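Local coordinates for cutinase-like protein (Cryptococcus sp., PDB 2CZQ) that probably hydrolyses carboxylic esters, as an alpha/beta hydrolase of the cutinase family, at residues C78-G83 against N199-S204; Y163-C168 against L181-D186. One frame throughout, in Å; residues are numbered along the deposited sequence.

Contact 1: C78-G83 against N199-S204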
loop_
_atom_site.group_PDB
_atom_site.type_symbol
_atom_site.label_atom_id
_atom_site.label_comp_id
_atom_site.label_asym_id
_atom_site.label_seq_id
_atom_site.Cartn_x
_atom_site.Cartn_y
_atom_site.Cartn_z
ATOM N N CYS A 78 -9.690 -2.592 12.139
ATOM C CA CYS A 78 -8.479 -2.997 11.437
ATOM C C CYS A 78 -8.295 -2.196 10.162
ATOM O O CYS A 78 -9.269 -1.788 9.531
ATOM C CB CYS A 78 -8.571 -4.458 11.056
ATOM S SG CYS A 78 -8.805 -5.575 12.445
ATOM N N TYR A 79 -7.039 -2.021 9.763
ATOM C CA TYR A 79 -6.710 -1.332 8.521
ATOM C C TYR A 79 -5.784 -2.138 7.634
ATOM O O TYR A 79 -4.889 -2.845 8.124
ATOM C CB TYR A 79 -6.003 -0.010 8.816
ATOM C CG TYR A 79 -6.821 0.938 9.640
ATOM C CD1 TYR A 79 -7.898 1.613 9.084
ATOM C CD2 TYR A 79 -6.532 1.150 10.980
ATOM C CE1 TYR A 79 -8.665 2.479 9.833
ATOM C CE2 TYR A 79 -7.297 2.019 11.751
ATOM C CZ TYR A 79 -8.364 2.679 11.164
ATOM O OH TYR A 79 -9.132 3.552 11.895
ATOM N N ILE A 80 -5.981 -1.985 6.327
ATOM C CA ILE A 80 -4.933 -2.268 5.350
ATOM C C ILE A 80 -4.616 -0.933 4.690
ATOM O O ILE A 80 -5.525 -0.227 4.248
ATOM C CB ILE A 80 -5.392 -3.281 4.276
ATOM C CG1 ILE A 80 -5.872 -4.601 4.901
ATOM C CG2 ILE A 80 -4.280 -3.509 3.239
ATOM C CD1 ILE A 80 -4.796 -5.423 5.602
ATOM N N LEU A 81 -3.337 -0.574 4.638
ATOM C CA LEU A 81 -2.905 0.629 3.931
ATOM C C LEU A 81 -2.356 0.242 2.567
ATOM O O LEU A 81 -1.469 -0.610 2.476
ATOM C CB LEU A 81 -1.830 1.389 4.713
ATOM C CG LEU A 81 -2.128 1.696 6.181
ATOM C CD1 LEU A 81 -1.007 2.536 6.776
ATOM C CD2 LEU A 81 -3.481 2.372 6.361
ATOM N N GLN A 82 -2.889 0.871 1.524
ATOM C CA GLN A 82 -2.520 0.579 0.146
ATOM C C GLN A 82 -2.030 1.856 -0.498
ATOM O O GLN A 82 -2.648 2.906 -0.335
ATOM C CB GLN A 82 -3.734 0.067 -0.621
ATOM C CG GLN A 82 -4.362 -1.181 -0.022
ATOM C CD GLN A 82 -5.722 -1.502 -0.609
ATOM O OE1 GLN A 82 -6.494 -0.599 -0.928
ATOM N NE2 GLN A 82 -6.021 -2.795 -0.742
ATOM N N GLY A 83 -0.937 1.779 -1.252
ATOM C CA GLY A 83 -0.444 2.951 -1.948
ATOM C C GLY A 83 0.181 2.611 -3.281
ATOM O O GLY A 83 0.916 1.625 -3.389
ATOM N N ASN A 199 -6.045 -12.327 4.322
ATOM C CA ASN A 199 -5.300 -13.075 5.329
ATOM C C ASN A 199 -4.854 -12.210 6.506
ATOM O O ASN A 199 -5.012 -12.610 7.658
ATOM C CB ASN A 199 -4.115 -13.805 4.701
ATOM C CG ASN A 199 -4.506 -15.150 4.139
ATOM O OD1 ASN A 199 -4.576 -16.138 4.866
ATOM N ND2 ASN A 199 -4.785 -15.192 2.843
ATOM N N LYS A 200 -4.336 -11.014 6.230
ATOM C CA LYS A 200 -3.926 -10.120 7.312
ATOM C C LYS A 200 -5.112 -9.691 8.175
ATOM O O LYS A 200 -4.949 -9.447 9.371
ATOM C CB LYS A 200 -3.178 -8.896 6.779
ATOM C CG LYS A 200 -1.794 -9.187 6.189
ATOM C CD LYS A 200 -0.853 -9.807 7.208
ATOM C CE LYS A 200 0.569 -9.859 6.679
ATOM N NZ LYS A 200 1.417 -10.817 7.447
ATOM N N LEU A 201 -6.291 -9.605 7.563
ATOM C CA LEU A 201 -7.516 -9.247 8.273
ATOM C C LEU A 201 -8.137 -10.410 9.039
ATOM O O LEU A 201 -9.144 -10.223 9.723
ATOM C CB LEU A 201 -8.542 -8.657 7.306
ATOM C CG LEU A 201 -8.176 -7.297 6.706
ATOM C CD1 LEU A 201 -9.096 -6.974 5.537
ATOM C CD2 LEU A 201 -8.201 -6.194 7.757
ATOM N N GLY A 202 -7.540 -11.596 8.930
ATOM C CA GLY A 202 -7.988 -12.752 9.686
ATOM C C GLY A 202 -8.980 -13.652 8.979
ATOM O O GLY A 202 -9.579 -14.524 9.613
ATOM N N GLY A 203 -9.150 -13.456 7.674
ATOM C CA GLY A 203 -10.011 -14.309 6.873
ATOM C C GLY A 203 -9.238 -15.370 6.114
ATOM O O GLY A 203 -8.011 -15.451 6.206
ATOM N N SER A 204 -9.968 -16.180 5.354
ATOM C CA SER A 204 -9.381 -17.223 4.526
ATOM C C SER A 204 -9.369 -16.800 3.062
ATOM O O SER A 204 -10.392 -16.377 2.524
ATOM C CB SER A 204 -10.159 -18.532 4.673
ATOM O OG SER A 204 -10.041 -19.064 5.980
#

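Contact 2: Y163-C168 against L181-D186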
loop_
_atom_site.group_PDB
_atom_site.type_symbol
_atom_site.label_atom_id
_atom_site.label_comp_id
_atom_site.label_asym_id
_atom_site.label_seq_id
_atom_site.Cartn_x
_atom_site.Cartn_y
_atom_site.Cartn_z
ATOM N N TYR A 163 8.912 -6.072 -12.506
ATOM C CA TYR A 163 10.236 -6.044 -13.101
ATOM C C TYR A 163 10.283 -4.966 -14.172
ATOM O O TYR A 163 9.454 -4.936 -15.082
ATOM C CB TYR A 163 10.587 -7.401 -13.695
ATOM C CG TYR A 163 12.007 -7.496 -14.190
ATOM C CD1 TYR A 163 12.360 -7.031 -15.460
ATOM C CD2 TYR A 163 13.002 -8.040 -13.387
ATOM C CE1 TYR A 163 13.667 -7.121 -15.920
ATOM C CE2 TYR A 163 14.313 -8.141 -13.843
ATOM C CZ TYR A 163 14.637 -7.675 -15.112
ATOM O OH TYR A 163 15.930 -7.760 -15.582
ATOM N N GLY A 164 11.257 -4.075 -14.060
ATOM C CA GLY A 164 11.407 -3.029 -15.047
ATOM C C GLY A 164 10.510 -1.816 -14.894
ATOM O O GLY A 164 10.510 -0.963 -15.779
ATOM N N ASP A 165 9.762 -1.715 -13.795
ATOM C CA ASP A 165 9.048 -0.481 -13.469
ATOM C C ASP A 165 10.091 0.531 -12.997
ATOM O O ASP A 165 10.675 0.354 -11.939
ATOM C CB ASP A 165 8.017 -0.777 -12.371
ATOM C CG ASP A 165 7.386 0.469 -11.784
ATOM O OD1 ASP A 165 7.847 1.597 -12.077
ATOM O OD2 ASP A 165 6.399 0.379 -11.017
ATOM N N GLY A 166 10.334 1.577 -13.785
ATOM C CA GLY A 166 11.413 2.509 -13.498
ATOM C C GLY A 166 11.270 3.347 -12.239
ATOM O O GLY A 166 12.231 3.991 -11.823
ATOM N N VAL A 167 10.081 3.357 -11.641
ATOM C CA VAL A 167 9.847 4.135 -10.429
ATOM C C VAL A 167 10.359 3.396 -9.182
ATOM O O VAL A 167 10.974 4.006 -8.304
ATOM C CB VAL A 167 8.354 4.507 -10.293
ATOM C CG1 VAL A 167 8.081 5.220 -8.982
ATOM C CG2 VAL A 167 7.912 5.368 -11.479
ATOM N N CYS A 168 10.090 2.093 -9.112
ATOM C CA CYS A 168 10.526 1.263 -7.989
ATOM C C CYS A 168 11.779 0.436 -8.278
ATOM O O CYS A 168 12.413 -0.060 -7.345
ATOM C CB CYS A 168 9.383 0.359 -7.499
ATOM S SG CYS A 168 8.648 -0.695 -8.756
ATOM N N LEU A 181 2.652 1.333 -15.143
ATOM C CA LEU A 181 1.229 1.510 -15.395
ATOM C C LEU A 181 0.462 0.183 -15.384
ATOM O O LEU A 181 -0.753 0.175 -15.530
ATOM C CB LEU A 181 1.016 2.228 -16.738
ATOM C CG LEU A 181 1.784 3.540 -16.934
ATOM C CD1 LEU A 181 1.581 4.082 -18.339
ATOM C CD2 LEU A 181 1.380 4.585 -15.898
ATOM N N SER A 182 1.172 -0.928 -15.195
ATOM C CA SER A 182 0.624 -2.272 -15.389
ATOM C C SER A 182 -0.275 -2.751 -14.253
ATOM O O SER A 182 -1.154 -3.589 -14.459
ATOM C CB SER A 182 1.766 -3.287 -15.610
ATOM O OG SER A 182 2.526 -3.462 -14.415
ATOM N N TYR A 183 -0.043 -2.225 -13.055
ATOM C CA TYR A 183 -0.610 -2.822 -11.853
ATOM C C TYR A 183 -2.123 -2.996 -11.829
ATOM O O TYR A 183 -2.584 -4.039 -11.368
ATOM C CB TYR A 183 -0.159 -2.089 -10.594
ATOM C CG TYR A 183 1.333 -2.020 -10.441
ATOM C CD1 TYR A 183 2.056 -3.081 -9.900
ATOM C CD2 TYR A 183 2.029 -0.885 -10.837
ATOM C CE1 TYR A 183 3.432 -3.006 -9.759
ATOM C CE2 TYR A 183 3.403 -0.798 -10.700
ATOM C CZ TYR A 183 4.101 -1.868 -10.164
ATOM O OH TYR A 183 5.464 -1.815 -10.006
ATOM N N PRO A 184 -2.908 -2.002 -12.266
ATOM C CA PRO A 184 -4.370 -2.132 -12.172
ATOM C C PRO A 184 -4.914 -3.408 -12.803
ATOM O O PRO A 184 -5.894 -3.955 -12.286
ATOM C CB PRO A 184 -4.880 -0.899 -12.920
ATOM C CG PRO A 184 -3.812 0.113 -12.690
ATOM C CD PRO A 184 -2.529 -0.680 -12.812
ATOM N N SER A 185 -4.297 -3.872 -13.884
ATOM C CA SER A 185 -4.807 -5.038 -14.589
ATOM C C SER A 185 -3.925 -6.272 -14.492
ATOM O O SER A 185 -4.245 -7.308 -15.078
ATOM C CB SER A 185 -5.115 -4.692 -16.036
ATOM O OG SER A 185 -6.331 -3.974 -16.084
ATOM N N ASP A 186 -2.835 -6.184 -13.742
ATOM C CA ASP A 186 -1.982 -7.340 -13.565
ATOM C C ASP A 186 -2.666 -8.315 -12.613
ATOM O O ASP A 186 -2.926 -7.986 -11.454
ATOM C CB ASP A 186 -0.621 -6.918 -13.037
ATOM C CG ASP A 186 0.368 -8.043 -13.052
ATOM O OD1 ASP A 186 0.144 -9.047 -12.339
ATOM O OD2 ASP A 186 1.394 -8.003 -13.752
#

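Contact 1: C78-G83 against N199-S204
Apolar contacts alone join Ile80 and Cys78 to Leu201 and Lys200, and no hydrogen bond spans the two segments. Leu201 does most of the work. Its CB points neither at the strand nor away from it, but the fork at its end comes closer, and CD2 settles 3.7 Å from CB of Cys78. The same leucine meets Ile80 obliquely, its CG 4.0 Å from CG1 of the isoleucine. Ile80 presents the CG1-CD1 branch here: with CG1 anti to the carbonyl carbon, chi1 -57°, the branch points at the helix end. CD1 then touches CB of Lys200 at 4.0 Å, the two side chains crossing at about a right angle. Only the root of the lysine takes part; a bend at chi2 leads its amino end away from the strand.

Cys78 SG is tied to Cys6 SG in a disulfide, and Leu201 also rests on Cys6 and on Tyr9 of the adjacent strand. The helix closes with Gly202, whose positive phi and bond from N to Asn199 O at 3.0 Å belong to a Schellman motif. What results is a C-terminal helix end laid against the beginning of a central parallel strand, a layering of helix on sheet that belongs to the alpha/beta hydrolase fold.

Contact 2: Y163-C168 against L181-D186
Asp165 and Tyr183 meet across two irregular backbones whose nearest CA atoms, those of Asp165 and Leu181, are 8.3 Å apart, which leaves side chains to bridge the gap. Tyr183 does so with its whole length: its first torsion sets CG beside the backbone N, and the ring extends toward the other loop until its hydroxyl meets the carboxylate of Asp165. Tyr183 OH donates to Asp165 OD2 at 2.6 Å, and OD2 accepts on its anti lone pair, the one away from OD1. OD2 lies at the edge of the ring, in its plane, with Tyr183 CE2 only 3.2 Å from Asp165 OD2, while the carboxylate itself is turned 51° from the ring. The buried phenol has a second partner, since Ala162 N donates to the same OH.

OD2 also receives a hydrogen bond from His180 ND1. Asp165, His180 and Ser85 have the geometry of a Ser-His-Asp triad, with the serine on a nucleophile elbow, consistent with a cutinase active site; Tyr183 would then be a second-shell residue that helps orient the acid. The other carboxylate oxygen is held from within its own loop. Val167 N reaches Asp165 OD1 at 2.9 Å with an angle of 158° at the hydrogen, forming an Asx turn, although the donor sits 35° out of the carboxylate plane. The two oxygens thus have separate donors, which limits rotation of the group about its CB-CG bond.

Beside the phenol, Cys168 SG, joined to Cys161 SG in a disulfide, comes to 3.6 Å from Tyr183 OH. Past the tyrosine, Asp186 takes the N-cap position of helix 187-200, its OD1 accepting from Val189 N.

Contacts 1 and 2 lie on opposite sides of the chain's centre, their centres 22 Å apart and their nearest atoms about 8 Å apart, without touching. In sequence, both segments of contact 2 fall between strand 78-84 and the end of helix 187-200, which contact 1 brings together. That helix links them directly: residues 181-186 lead into its start, and residues 199-204 carry its end. Strand 78-84 likewise runs from contact 1 toward the probable nucleophile elbow, whose serine would work with the acid of contact 2. Contact 1 joins helix to sheet, while contact 2 joins two loops at the likely catalytic end.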